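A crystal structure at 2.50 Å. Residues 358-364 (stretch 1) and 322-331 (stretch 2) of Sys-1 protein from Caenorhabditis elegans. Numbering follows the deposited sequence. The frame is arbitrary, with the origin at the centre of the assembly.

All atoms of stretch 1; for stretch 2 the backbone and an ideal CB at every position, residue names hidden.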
# COMPACT_ATOMS: atom_id res chain seq x y z
N HIS A 358 -21.06 -1.71 15.63
CA HIS A 358 -22.02 -1.19 14.64
C HIS A 358 -21.58 -1.45 13.18
O HIS A 358 -22.43 -1.69 12.32
CB HIS A 358 -22.33 0.29 14.88
CG HIS A 358 -21.17 1.20 14.64
ND1 HIS A 358 -20.12 1.32 15.52
CD2 HIS A 358 -20.90 2.04 13.60
CE1 HIS A 358 -19.24 2.19 15.04
NE2 HIS A 358 -19.70 2.64 13.88
N VAL A 359 -20.27 -1.43 12.92
CA VAL A 359 -19.73 -1.73 11.58
C VAL A 359 -19.86 -3.22 11.25
O VAL A 359 -20.24 -3.59 10.14
CB VAL A 359 -18.27 -1.22 11.39
CG1 VAL A 359 -17.71 -1.67 10.08
CG2 VAL A 359 -18.20 0.31 11.48
N LYS A 360 -19.53 -4.06 12.22
CA LYS A 360 -19.82 -5.49 12.11
C LYS A 360 -21.30 -5.72 11.78
O LYS A 360 -21.63 -6.56 10.93
CB LYS A 360 -19.45 -6.20 13.41
CG LYS A 360 -18.00 -6.57 13.51
CD LYS A 360 -17.40 -6.15 14.82
CE LYS A 360 -16.76 -7.33 15.50
NZ LYS A 360 -15.49 -7.03 16.21
N ASP A 361 -22.18 -4.97 12.43
CA ASP A 361 -23.62 -5.14 12.21
C ASP A 361 -23.99 -4.81 10.77
O ASP A 361 -24.74 -5.55 10.12
CB ASP A 361 -24.46 -4.32 13.19
CG ASP A 361 -24.41 -4.87 14.62
OD1 ASP A 361 -24.15 -6.08 14.81
OD2 ASP A 361 -24.63 -4.09 15.57
N ILE A 362 -23.44 -3.71 10.25
CA ILE A 362 -23.70 -3.35 8.85
C ILE A 362 -23.26 -4.49 7.93
O ILE A 362 -24.03 -4.97 7.10
CB ILE A 362 -23.03 -2.01 8.49
CG1 ILE A 362 -23.74 -0.87 9.25
CG2 ILE A 362 -23.06 -1.77 6.97
CD1 ILE A 362 -22.88 0.36 9.51
N ALA A 363 -22.02 -4.93 8.11
CA ALA A 363 -21.48 -6.02 7.33
C ALA A 363 -22.38 -7.28 7.35
O ALA A 363 -22.73 -7.82 6.30
CB ALA A 363 -20.07 -6.33 7.80
N ILE A 364 -22.79 -7.71 8.54
CA ILE A 364 -23.66 -8.90 8.65
C ILE A 364 -24.97 -8.76 7.88
O ILE A 364 -25.38 -9.68 7.19
CB ILE A 364 -23.90 -9.26 10.13
CG1 ILE A 364 -22.65 -9.91 10.73
CG2 ILE A 364 -25.11 -10.19 10.30
CD1 ILE A 364 -22.59 -9.77 12.21
N UNK A 322 -21.06 4.45 7.47
CA UNK A 322 -20.67 3.35 6.59
C UNK A 322 -21.85 2.55 6.04
O UNK A 322 -21.66 1.57 5.31
CB UNK A 322 -19.73 2.41 7.34
N UNK A 323 -23.07 2.99 6.35
CA UNK A 323 -24.29 2.26 5.98
C UNK A 323 -24.46 2.10 4.47
O UNK A 323 -25.12 1.17 4.02
CB UNK A 323 -25.51 2.98 6.55
N UNK A 324 -23.88 3.00 3.70
CA UNK A 324 -23.98 2.93 2.24
C UNK A 324 -22.69 2.48 1.59
O UNK A 324 -22.71 1.64 0.69
CB UNK A 324 -24.38 4.29 1.67
N UNK A 325 -21.57 3.02 2.06
CA UNK A 325 -20.24 2.67 1.58
C UNK A 325 -19.99 1.16 1.67
O UNK A 325 -19.59 0.52 0.69
CB UNK A 325 -19.18 3.43 2.38
N UNK A 326 -20.24 0.59 2.84
CA UNK A 326 -19.87 -0.80 3.06
C UNK A 326 -20.60 -1.78 2.16
O UNK A 326 -19.95 -2.60 1.51
CB UNK A 326 -20.13 -1.17 4.52
N UNK A 327 -21.95 -1.71 2.09
CA UNK A 327 -22.63 -2.59 1.13
C UNK A 327 -22.14 -2.44 -0.30
O UNK A 327 -22.05 -3.44 -1.03
CB UNK A 327 -24.14 -2.32 1.17
N UNK A 328 -21.81 -1.22 -0.71
CA UNK A 328 -21.29 -1.00 -2.05
C UNK A 328 -19.99 -1.75 -2.26
O UNK A 328 -19.82 -2.46 -3.24
CB UNK A 328 -21.08 0.49 -2.31
N UNK A 329 -19.07 -1.60 -1.31
CA UNK A 329 -17.79 -2.30 -1.37
C UNK A 329 -17.92 -3.83 -1.34
O UNK A 329 -17.19 -4.52 -2.04
CB UNK A 329 -16.91 -1.84 -0.20
N UNK A 330 -18.85 -4.36 -0.55
CA UNK A 330 -19.10 -5.80 -0.56
C UNK A 330 -19.59 -6.27 -1.92
O UNK A 330 -19.17 -7.32 -2.39
CB UNK A 330 -20.12 -6.17 0.52
N UNK A 331 -20.46 -5.49 -2.54
CA UNK A 331 -20.96 -5.80 -3.87
C UNK A 331 -19.82 -5.81 -4.88
O UNK A 331 -19.72 -6.72 -5.71
CB UNK A 331 -22.03 -4.79 -4.29

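Stretch 1 is helical and offers stretch 2 an apolar strip: Val359, Ile362 and Ala363, with no polar side chain in reach at its centre. The rule to expect is hydrocarbon packing without hydrogen bonds.

Position 322 points its CA-to-CB bond toward that strip, with the ideal CB 4.3 Å from Ile362 CD1 and 4.9 Å from Val359 CG2. A medium or long aliphatic chain would suit, since the space beyond the CB runs on beside Val359. The residue is Leu322, in the m, t rotamer; its CD1 lies 3.8 Å from Val359 CG2. Its backbone O accepts a hydrogen bond from the N of residue 326 (3.0 Å), and Ile362 CG2 sits 4.0 Å from that same O.

At 323 the bond runs sideways, and the ideal CB is 4.7 Å from Ile362 CD1. A methyl group offers no polar partner, so an aliphatic chain would fit, as would a long polar one whose methylenes cover the isoleucine. Glu323 is found here. Its chi2 is p, and its OE2 comes to 3.6 Å from Ile362 CD1, a contact without a hydrogen bond.

Positions 324 and 325 have nothing of stretch 1 within 5.5 Å of their ideal CB atoms. The contact leaves both free, and they hold Asn324, pointing away, and Ile325.

Position 326 is the most demanding: it points toward stretch 1, its ideal CB is only 3.9 Å from Ile362 CG2, and the helical backbone suits most apolar residues, though proline would lose the hydrogen bond from N of 326 to Leu322 O. Between Val359 and Ala363 there is room for a branched aliphatic chain. Leu326 takes it with chi1 t and chi2 p. Its CB packs 4.0 Å from Ile362 CG2, while its CD2 reaches 3.8 Å from Val359 CG1 and 4.5 Å from Ala363 CB.

At 327 the bond is sideways and the ideal CB touches nothing, so many residues would serve. With phi near -56°, proline is allowed, and early in the helix its lack of an NH is easily tolerated. Pro327 adds its ring, CD lying 4.2 Å from Ile362 CG2.

Positions 328 and 329 are out of reach; stretch 1 sets no requirement there, so any helix-compatible residue would do, and they carry Phe328 and Leu329.

Position 330, one turn after 326, again points toward stretch 1, but from farther off, so only a long side chain could touch it; leucine, methionine or a long polar chain would all serve. Leu330 does so modestly, CD1 lying 4.4 Å from Ala363 O.

Position 331 is out of reach and equally unconstrained by stretch 1; Arg331 plays no part in the contact.

Stretch 2, residues 322-331: LENILPFLLR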
# COMPACT_ATOMS: atom_id res chain seq x y z
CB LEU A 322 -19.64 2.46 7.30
CG LEU A 322 -18.23 3.07 7.41
CD1 LEU A 322 -17.34 2.29 8.33
CD2 LEU A 322 -17.57 3.21 6.05
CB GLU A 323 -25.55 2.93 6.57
CG GLU A 323 -25.63 2.99 8.10
CD GLU A 323 -24.58 3.92 8.76
OE1 GLU A 323 -24.09 4.88 8.10
OE2 GLU A 323 -24.25 3.68 9.95
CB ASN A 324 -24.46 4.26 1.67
CG ASN A 324 -25.83 4.67 2.20
OD1 ASN A 324 -26.84 4.04 1.88
ND2 ASN A 324 -25.86 5.72 3.02
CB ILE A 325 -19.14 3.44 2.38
CG1 ILE A 325 -19.12 4.92 1.99
CG2 ILE A 325 -17.76 2.83 2.19
CD1 ILE A 325 -18.41 5.78 3.00
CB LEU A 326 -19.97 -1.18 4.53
CG LEU A 326 -19.16 -2.36 5.07
CD1 LEU A 326 -17.80 -2.48 4.44
CD2 LEU A 326 -18.99 -2.18 6.56
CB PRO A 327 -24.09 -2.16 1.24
CG PRO A 327 -24.20 -1.60 2.61
CD PRO A 327 -22.91 -0.91 2.87
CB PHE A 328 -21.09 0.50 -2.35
CG PHE A 328 -20.39 0.78 -3.65
CD1 PHE A 328 -21.09 0.77 -4.85
CD2 PHE A 328 -19.01 1.02 -3.67
CE1 PHE A 328 -20.43 1.02 -6.07
CE2 PHE A 328 -18.34 1.25 -4.87
CZ PHE A 328 -19.06 1.26 -6.08
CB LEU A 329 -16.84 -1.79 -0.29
CG LEU A 329 -16.44 -0.32 -0.47
CD1 LEU A 329 -15.61 0.16 0.70
CD2 LEU A 329 -15.69 -0.08 -1.80
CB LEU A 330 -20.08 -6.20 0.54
CG LEU A 330 -19.49 -5.99 1.93
CD1 LEU A 330 -20.57 -5.94 2.97
CD2 LEU A 330 -18.45 -7.05 2.23
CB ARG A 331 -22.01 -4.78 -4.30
CG ARG A 331 -23.01 -5.31 -5.32
CD ARG A 331 -24.16 -4.31 -5.57
NE ARG A 331 -24.63 -3.64 -4.34
CZ ARG A 331 -24.64 -2.32 -4.14
NH1 ARG A 331 -24.25 -1.49 -5.11
NH2 ARG A 331 -25.08 -1.82 -2.99
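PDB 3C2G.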